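Local coordinates for protein glia-derived nexin (Homo sapiens, PDB 4DY0) that inhibits serine proteases such as thrombin, trypsin and urokinase, binds heparin, and promotes neurite extension by blocking thrombin, at residues A167-G172 and K323-V328; A237-S242 and V354-L359. One frame throughout, in Å; residues are numbered along the deposited sequence.

In the fold
Both contacts belong to the beta framework of a serpin: contact 1 in sheet A, contact 2 where strands 3B and 4B of sheet B meet, at the end of 3B and the start of 4B. The centre of contact 1 lies about 9 Å, and that of contact 2 about 20 Å, from the centre of the chain. Their centres are about 21 Å apart, their nearest atoms about 7 Å. Neighbouring strands tie them together: strand 232-239 of contact 2 sends Met234 against Ile326, and strand 369-376 packs Phe372 against contact 1 and bonds through Ile376 to Phe358. Residues 323-328 and 354-359 flank, along the chain, the predicted reactive bond Arg346-Ser347, but both contacts lie away from it.

Contact 1. Residues A167-G172 and K323-V328; sequences AVYFKG and KAKIEV. With SO4 (sulfate ion), chain D.
Val168 N donates to Lys323 O at 3.0 Å and Phe170 N to Lys325 O, while Val168 O and Phe170 O accept from Lys325 N and Glu327 N. CA-H...O contacts reinforce this parallel ladder.

Apolar contacts occupy one face: Ile326 CG1 meets the edge of the Phe170 ring, 4.2 Å from CD2, and Phe372 packs against Val168, Phe170, Ala324 and Ile326, where branched, aromatic and small residues suit a buried layer. This is the central pairing of serpin sheet A, strands 3A and 5A, joined directly as in the native state; a cleaved reactive-centre loop inserts between them in this family.

On the other face, Lys325 CG lies in the plane of the Tyr169 ring at its edge, 3.9 Å from CD1. Lysines suit this face, their long chains carrying an ammonium to main-chain carbonyls: Lys325 NZ bonds to Met145 O, Lys323 NZ to Asp147 O and weakly to a sulfate ion, probably from the crystallisation liquor, which Asp147 N also holds.

Lys171 and Glu327 both hold CG anti to the backbone N (chi1 -176° and 176°) and extend side by side, NZ 4.0 Å from OE1, too far for a salt bridge; a water links NZ to OE2. An alanine in place of Lys171 would probably leave Glu327 without this positive charge and the water without one anchor. Another water bridges Lys171 O and Glu327 O.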
ATOM      1  N   ALA A 167      -1.957  -8.784   0.622  1.00 32.51           N
ATOM      2  CA  ALA A 167      -1.893  -8.390   2.026  1.00 30.05           C
ATOM      3  C   ALA A 167      -0.480  -7.989   2.412  1.00 31.13           C
ATOM      4  O   ALA A 167       0.476  -8.719   2.142  1.00 34.94           O
ATOM      5  CB  ALA A 167      -2.383  -9.517   2.913  1.00 32.54           C
ATOM      6  N   VAL A 168      -0.349  -6.828   3.046  1.00 29.64           N
ATOM      7  CA  VAL A 168       0.962  -6.320   3.448  1.00 30.57           C
ATOM      8  C   VAL A 168       0.986  -5.929   4.927  1.00 29.30           C
ATOM      9  O   VAL A 168       0.104  -5.211   5.401  1.00 26.06           O
ATOM     10  CB  VAL A 168       1.384  -5.101   2.599  1.00 29.22           C
ATOM     11  CG1 VAL A 168       2.834  -4.737   2.886  1.00 31.33           C
ATOM     12  CG2 VAL A 168       1.192  -5.389   1.120  1.00 32.25           C
ATOM     13  N   TYR A 169       1.993  -6.411   5.654  1.00 30.17           N
ATOM     14  CA  TYR A 169       2.164  -6.051   7.062  1.00 30.21           C
ATOM     15  C   TYR A 169       3.574  -5.559   7.319  1.00 31.77           C
ATOM     16  O   TYR A 169       4.522  -6.036   6.700  1.00 34.82           O
ATOM     17  CB  TYR A 169       1.863  -7.229   7.996  1.00 33.33           C
ATOM     18  CG  TYR A 169       2.235  -6.926   9.433  1.00 35.16           C
ATOM     19  CD1 TYR A 169       1.344  -6.277  10.279  1.00 37.27           C
ATOM     20  CD2 TYR A 169       3.490  -7.257   9.933  1.00 37.61           C
ATOM     21  CE1 TYR A 169       1.684  -5.979  11.586  1.00 38.39           C
ATOM     22  CE2 TYR A 169       3.841  -6.964  11.243  1.00 38.37           C
ATOM     23  CZ  TYR A 169       2.933  -6.325  12.064  1.00 40.13           C
ATOM     24  OH  TYR A 169       3.269  -6.027  13.365  1.00 45.41           O
ATOM     25  N   PHE A 170       3.716  -4.613   8.244  1.00 31.13           N
ATOM     26  CA  PHE A 170       5.027  -4.074   8.572  1.00 30.78           C
ATOM     27  C   PHE A 170       5.040  -3.408   9.951  1.00 32.55           C
ATOM     28  O   PHE A 170       4.030  -2.856  10.403  1.00 32.66           O
ATOM     29  CB  PHE A 170       5.474  -3.092   7.483  1.00 30.77           C
ATOM     30  CG  PHE A 170       6.799  -2.433   7.754  1.00 30.40           C
ATOM     31  CD1 PHE A 170       7.986  -3.091   7.479  1.00 33.07           C
ATOM     32  CD2 PHE A 170       6.856  -1.150   8.271  1.00 30.62           C
ATOM     33  CE1 PHE A 170       9.210  -2.485   7.727  1.00 33.32           C
ATOM     34  CE2 PHE A 170       8.077  -0.536   8.522  1.00 32.47           C
ATOM     35  CZ  PHE A 170       9.254  -1.205   8.248  1.00 32.49           C
ATOM     36  N   LYS A 171       6.184  -3.487  10.623  1.00 34.25           N
ATOM     37  CA  LYS A 171       6.398  -2.744  11.861  1.00 37.35           C
ATOM     38  C   LYS A 171       7.818  -2.193  11.915  1.00 37.62           C
ATOM     39  O   LYS A 171       8.019  -0.981  12.000  1.00 39.47           O
ATOM     40  CB  LYS A 171       6.113  -3.602  13.091  1.00 35.78           C
ATOM     41  CG  LYS A 171       6.236  -2.823  14.388  1.00 36.96           C
ATOM     42  CD  LYS A 171       6.202  -3.721  15.609  1.00 38.24           C
ATOM     43  CE  LYS A 171       6.346  -2.895  16.876  1.00 40.00           C
ATOM     44  NZ  LYS A 171       6.184  -3.719  18.102  1.00 42.65           N
ATOM     45  N   GLY A 172       8.801  -3.085  11.858  1.00 38.13           N
ATOM     46  CA  GLY A 172      10.205  -2.677  11.815  1.00 38.86           C
ATOM     47  C   GLY A 172      10.699  -2.046  13.104  1.00 35.51           C
ATOM     48  O   GLY A 172       9.976  -1.991  14.096  1.00 37.46           O
ATOM     49  N   LYS A 323      -5.348  -5.577   1.747  1.00 31.35           N
ATOM     50  CA  LYS A 323      -5.385  -5.168   3.142  1.00 26.89           C
ATOM     51  C   LYS A 323      -3.983  -4.793   3.591  1.00 27.30           C
ATOM     52  O   LYS A 323      -3.037  -5.557   3.414  1.00 30.87           O
ATOM     53  CB  LYS A 323      -5.952  -6.279   4.018  1.00 29.30           C
ATOM     54  CG  LYS A 323      -6.278  -5.841   5.435  1.00 32.62           C
ATOM     55  CD  LYS A 323      -7.372  -6.713   6.035  1.00 38.48           C
ATOM     56  CE  LYS A 323      -7.690  -6.302   7.464  1.00 35.34           C
ATOM     57  NZ  LYS A 323      -8.927  -6.970   7.949  1.00 37.04           N
ATOM     58  N   ALA A 324      -3.852  -3.602   4.159  1.00 26.96           N
ATOM     59  CA  ALA A 324      -2.554  -3.098   4.580  1.00 27.02           C
ATOM     60  C   ALA A 324      -2.605  -2.778   6.059  1.00 26.08           C
ATOM     61  O   ALA A 324      -3.589  -2.221   6.547  1.00 27.71           O
ATOM     62  CB  ALA A 324      -2.170  -1.860   3.771  1.00 22.79           C
ATOM     63  N   LYS A 325      -1.545  -3.136   6.771  1.00 26.89           N
ATOM     64  CA  LYS A 325      -1.518  -2.969   8.216  1.00 29.64           C
ATOM     65  C   LYS A 325      -0.114  -2.619   8.688  1.00 30.30           C
ATOM     66  O   LYS A 325       0.830  -3.377   8.471  1.00 28.90           O
ATOM     67  CB  LYS A 325      -2.011  -4.247   8.896  1.00 29.24           C
ATOM     68  CG  LYS A 325      -1.995  -4.213  10.413  1.00 36.56           C
ATOM     69  CD  LYS A 325      -2.836  -5.351  10.976  1.00 35.16           C
ATOM     70  CE  LYS A 325      -2.750  -5.420  12.482  1.00 50.95           C
ATOM     71  NZ  LYS A 325      -3.669  -6.460  13.024  1.00 56.22           N
ATOM     72  N   ILE A 326       0.017  -1.458   9.319  1.00 28.87           N
ATOM     73  CA  ILE A 326       1.294  -1.025   9.865  1.00 31.76           C
ATOM     74  C   ILE A 326       1.126  -0.587  11.316  1.00 31.92           C
ATOM     75  O   ILE A 326       0.189   0.131  11.653  1.00 32.34           O
ATOM     76  CB  ILE A 326       1.899   0.135   9.044  1.00 32.22           C
ATOM     77  CG1 ILE A 326       3.246   0.559   9.635  1.00 31.60           C
ATOM     78  CG2 ILE A 326       0.942   1.314   9.001  1.00 30.53           C
ATOM     79  CD1 ILE A 326       3.851   1.773   8.971  1.00 34.51           C
ATOM     80  N   GLU A 327       2.025  -1.040  12.181  1.00 31.12           N
ATOM     81  CA  GLU A 327       2.024  -0.574  13.557  1.00 32.60           C
ATOM     82  C   GLU A 327       3.110   0.470  13.776  1.00 31.37           C
ATOM     83  O   GLU A 327       4.251   0.301  13.345  1.00 32.58           O
ATOM     84  CB  GLU A 327       2.198  -1.727  14.544  1.00 34.91           C
ATOM     85  CG  GLU A 327       2.297  -1.239  15.985  1.00 44.37           C
ATOM     86  CD  GLU A 327       2.402  -2.364  16.997  1.00 52.76           C
ATOM     87  OE1 GLU A 327       2.502  -2.062  18.205  1.00 49.68           O
ATOM     88  OE2 GLU A 327       2.381  -3.544  16.588  1.00 55.39           O
ATOM     89  N   VAL A 328       2.744   1.559  14.436  1.00 30.02           N
ATOM     90  CA  VAL A 328       3.701   2.592  14.782  1.00 31.75           C
ATOM     91  C   VAL A 328       3.894   2.602  16.293  1.00 32.76           C
ATOM     92  O   VAL A 328       2.966   2.915  17.038  1.00 37.28           O
ATOM     93  CB  VAL A 328       3.223   3.968  14.291  1.00 28.27           C
ATOM     94  CG1 VAL A 328       4.200   5.048  14.705  1.00 27.46           C
ATOM     95  CG2 VAL A 328       3.056   3.945  12.780  1.00 31.46           C
TER
HETATM   96  S   SO4 D 401      -7.180  -7.991  11.277  1.00 74.48           S
HETATM   97  O1  SO4 D 401      -7.130  -7.469  12.662  1.00101.10           O
HETATM   98  O2  SO4 D 401      -7.297  -6.860  10.330  1.00 99.43           O
HETATM   99  O3  SO4 D 401      -5.939  -8.745  10.993  1.00 85.04           O
HETATM  100  O4  SO4 D 401      -8.358  -8.879  11.126  1.00 80.80           O
HETATM  101  O   HOH W   1       6.488   1.233  12.347  1.00 38.26           O
HETATM  102  O   HOH W   2       4.228  -5.391  18.105  1.00 42.51           O

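Contact 2. Residues A237-S242 and V354-L359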
ATOM      1  N   ALA A 237       3.520  13.791   6.054  1.00 22.45           N
ATOM      2  CA  ALA A 237       3.198  15.151   5.647  1.00 20.63           C
ATOM      3  C   ALA A 237       1.828  15.558   6.176  1.00 22.29           C
ATOM      4  O   ALA A 237       0.883  14.763   6.178  1.00 21.26           O
ATOM      5  CB  ALA A 237       3.243  15.278   4.133  1.00 17.85           C
ATOM      6  N   LEU A 238       1.733  16.795   6.645  1.00 21.42           N
ATOM      7  CA  LEU A 238       0.453  17.363   7.035  1.00 22.07           C
ATOM      8  C   LEU A 238       0.540  18.877   6.889  1.00 22.89           C
ATOM      9  O   LEU A 238       1.643  19.431   6.848  1.00 23.35           O
ATOM     10  CB  LEU A 238       0.061  16.948   8.462  1.00 21.16           C
ATOM     11  CG  LEU A 238       0.609  17.726   9.661  1.00 21.87           C
ATOM     12  CD1 LEU A 238      -0.175  17.357  10.907  1.00 18.50           C
ATOM     13  CD2 LEU A 238       2.099  17.465   9.865  1.00 20.43           C
ATOM     14  N   PRO A 239      -0.621  19.549   6.794  1.00 20.63           N
ATOM     15  CA  PRO A 239      -0.666  20.979   6.482  1.00 19.19           C
ATOM     16  C   PRO A 239      -0.022  21.835   7.560  1.00 20.08           C
ATOM     17  O   PRO A 239      -0.060  21.490   8.736  1.00 19.19           O
ATOM     18  CB  PRO A 239      -2.169  21.285   6.412  1.00 19.24           C
ATOM     19  CG  PRO A 239      -2.844  19.946   6.294  1.00 19.94           C
ATOM     20  CD  PRO A 239      -1.962  18.993   7.032  1.00 16.70           C
ATOM     21  N   THR A 240       0.558  22.955   7.149  1.00 24.09           N
ATOM     22  CA  THR A 240       1.161  23.886   8.083  1.00 24.46           C
ATOM     23  C   THR A 240       0.094  24.556   8.936  1.00 23.35           C
ATOM     24  O   THR A 240       0.244  24.664  10.146  1.00 22.94           O
ATOM     25  CB  THR A 240       1.965  24.971   7.341  1.00 28.36           C
ATOM     26  OG1 THR A 240       2.979  24.348   6.544  1.00 30.10           O
ATOM     27  CG2 THR A 240       2.612  25.935   8.334  1.00 25.69           C
ATOM     28  N   GLU A 241      -0.984  25.004   8.299  1.00 21.98           N
ATOM     29  CA  GLU A 241      -2.045  25.712   9.009  1.00 24.73           C
ATOM     30  C   GLU A 241      -3.205  24.775   9.321  1.00 24.65           C
ATOM     31  O   GLU A 241      -3.572  23.940   8.499  1.00 25.15           O
ATOM     32  CB  GLU A 241      -2.516  26.936   8.209  1.00 23.98           C
ATOM     33  CG  GLU A 241      -1.405  27.953   7.962  1.00 27.83           C
ATOM     34  CD  GLU A 241      -1.894  29.247   7.338  1.00 34.76           C
ATOM     35  OE1 GLU A 241      -3.119  29.491   7.331  1.00 37.97           O
ATOM     36  OE2 GLU A 241      -1.048  30.028   6.852  1.00 37.05           O
ATOM     37  N   SER A 242      -3.772  24.909  10.515  1.00 26.82           N
ATOM     38  CA  SER A 242      -4.851  24.027  10.931  1.00 26.50           C
ATOM     39  C   SER A 242      -6.113  24.291  10.118  1.00 28.59           C
ATOM     40  O   SER A 242      -7.002  23.448  10.053  1.00 35.04           O
ATOM     41  CB  SER A 242      -5.128  24.166  12.430  1.00 31.44           C
ATOM     42  OG  SER A 242      -5.872  25.337  12.714  1.00 35.07           O
ATOM     43  N   VAL A 354       2.323  15.756  14.997  1.00 20.26           N
ATOM     44  CA  VAL A 354       1.300  15.149  14.169  1.00 21.33           C
ATOM     45  C   VAL A 354      -0.012  15.046  14.942  1.00 23.83           C
ATOM     46  O   VAL A 354      -0.347  13.983  15.459  1.00 24.93           O
ATOM     47  CB  VAL A 354       1.741  13.753  13.701  1.00 18.51           C
ATOM     48  CG1 VAL A 354       0.640  13.085  12.909  1.00 20.53           C
ATOM     49  CG2 VAL A 354       3.006  13.861  12.869  1.00 18.51           C
ATOM     50  N   ASP A 355      -0.748  16.154  15.014  1.00 24.11           N
ATOM     51  CA  ASP A 355      -1.956  16.228  15.839  1.00 21.62           C
ATOM     52  C   ASP A 355      -3.231  16.491  15.031  1.00 21.15           C
ATOM     53  O   ASP A 355      -4.276  16.808  15.595  1.00 22.43           O
ATOM     54  CB  ASP A 355      -1.789  17.301  16.919  1.00 21.52           C
ATOM     55  CG  ASP A 355      -1.490  18.678  16.339  1.00 24.40           C
ATOM     56  OD1 ASP A 355      -1.455  18.815  15.098  1.00 24.70           O
ATOM     57  OD2 ASP A 355      -1.287  19.630  17.123  1.00 26.50           O
ATOM     58  N   ARG A 356      -3.137  16.360  13.713  1.00 19.26           N
ATOM     59  CA  ARG A 356      -4.281  16.561  12.827  1.00 18.83           C
ATOM     60  C   ARG A 356      -4.155  15.563  11.677  1.00 18.20           C
ATOM     61  O   ARG A 356      -3.084  14.998  11.472  1.00 20.44           O
ATOM     62  CB  ARG A 356      -4.298  18.000  12.294  1.00 18.72           C
ATOM     63  CG  ARG A 356      -4.436  19.074  13.370  1.00 17.85           C
ATOM     64  CD  ARG A 356      -3.921  20.445  12.907  1.00 18.52           C
ATOM     65  NE  ARG A 356      -2.461  20.472  12.833  1.00 20.08           N
ATOM     66  CZ  ARG A 356      -1.757  20.754  11.738  1.00 20.33           C
ATOM     67  NH1 ARG A 356      -2.370  21.069  10.605  1.00 19.35           N
ATOM     68  NH2 ARG A 356      -0.432  20.739  11.782  1.00 19.34           N
ATOM     69  N   PRO A 357      -5.245  15.327  10.929  1.00 17.52           N
ATOM     70  CA  PRO A 357      -5.183  14.344   9.840  1.00 15.67           C
ATOM     71  C   PRO A 357      -3.912  14.489   9.001  1.00 16.21           C
ATOM     72  O   PRO A 357      -3.512  15.610   8.664  1.00 16.04           O
ATOM     73  CB  PRO A 357      -6.422  14.672   9.011  1.00 15.92           C
ATOM     74  CG  PRO A 357      -7.413  15.178  10.035  1.00 17.03           C
ATOM     75  CD  PRO A 357      -6.586  15.928  11.065  1.00 17.27           C
ATOM     76  N   PHE A 358      -3.282  13.363   8.673  1.00 15.21           N
ATOM     77  CA  PHE A 358      -1.981  13.383   8.011  1.00 16.60           C
ATOM     78  C   PHE A 358      -1.821  12.307   6.944  1.00 18.17           C
ATOM     79  O   PHE A 358      -2.588  11.346   6.883  1.00 19.12           O
ATOM     80  CB  PHE A 358      -0.845  13.261   9.038  1.00 16.98           C
ATOM     81  CG  PHE A 358      -0.835  11.955   9.798  1.00 18.08           C
ATOM     82  CD1 PHE A 358      -1.681  11.758  10.883  1.00 17.62           C
ATOM     83  CD2 PHE A 358       0.036  10.934   9.443  1.00 19.24           C
ATOM     84  CE1 PHE A 358      -1.670  10.563  11.594  1.00 17.14           C
ATOM     85  CE2 PHE A 358       0.056   9.732  10.149  1.00 18.25           C
ATOM     86  CZ  PHE A 358      -0.800   9.549  11.225  1.00 19.26           C
ATOM     87  N   LEU A 359      -0.807  12.487   6.107  1.00 21.30           N
ATOM     88  CA  LEU A 359      -0.460  11.530   5.074  1.00 21.90           C
ATOM     89  C   LEU A 359       0.855  10.863   5.448  1.00 22.73           C
ATOM     90  O   LEU A 359       1.734  11.498   6.022  1.00 23.38           O
ATOM     91  CB  LEU A 359      -0.287  12.248   3.737  1.00 27.54           C
ATOM     92  CG  LEU A 359       0.025  11.359   2.533  1.00 31.85           C
ATOM     93  CD1 LEU A 359      -1.266  10.882   1.901  1.00 34.43           C
ATOM     94  CD2 LEU A 359       0.865  12.113   1.518  1.00 38.97           C
TER
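Arg356 and Leu238 cross at about a right angle where strand 3B of serpin sheet B, residues 232-239, meets the turn leading into strand 4B, which starts at Phe358. Leu238 CD1 rests over one face of the guanidinium, toward its rim, 3.5 Å from NH2; a branched apolar chain suits this flat surface, whose hydrogen-bonding N-H groups lie in its plane. The first torsion of Leu238 (chi1 84°) directs CG toward Arg356, 3.8 Å from NH2.

Arg356 slides past Pro239 in the opposite direction and grips its carbonyl end-on with two nitrogens. Pro239 O lies in the guanidinium plane, 3.0 Å from NH1 and 3.2 Å from NH2; NH2 comes nearly along the C=O axis, NH1 from above the carbonyl plane. Arginine suits the place because its planar guanidinium presents NH1 and NH2 together to one oxygen. The third nitrogen, NE, which a bend at chi3 (-73°) places, makes a salt bridge of 3.0 Å to OD1 of Asp355, on its syn side. This second hold should restrain rotation of the group and probably offsets its charge. Nearer the backbone along the arginine side chain, CD meets Ser242 CB at 3.9 Å.

Beyond the turn, Ala237 and Leu359 form an antiparallel hydrogen-bonded pair, with Leu359 N to Ala237 O at 2.8 Å. Beside it Leu238 CB meets Phe358 CB at 3.8 Å, while the Phe358 side chain leads away from residues 237-242 and touches Ile236 and Phe277. Val354 CG1 lies over one face of its ring, and Arg356 O sits in the ring plane, at the edge.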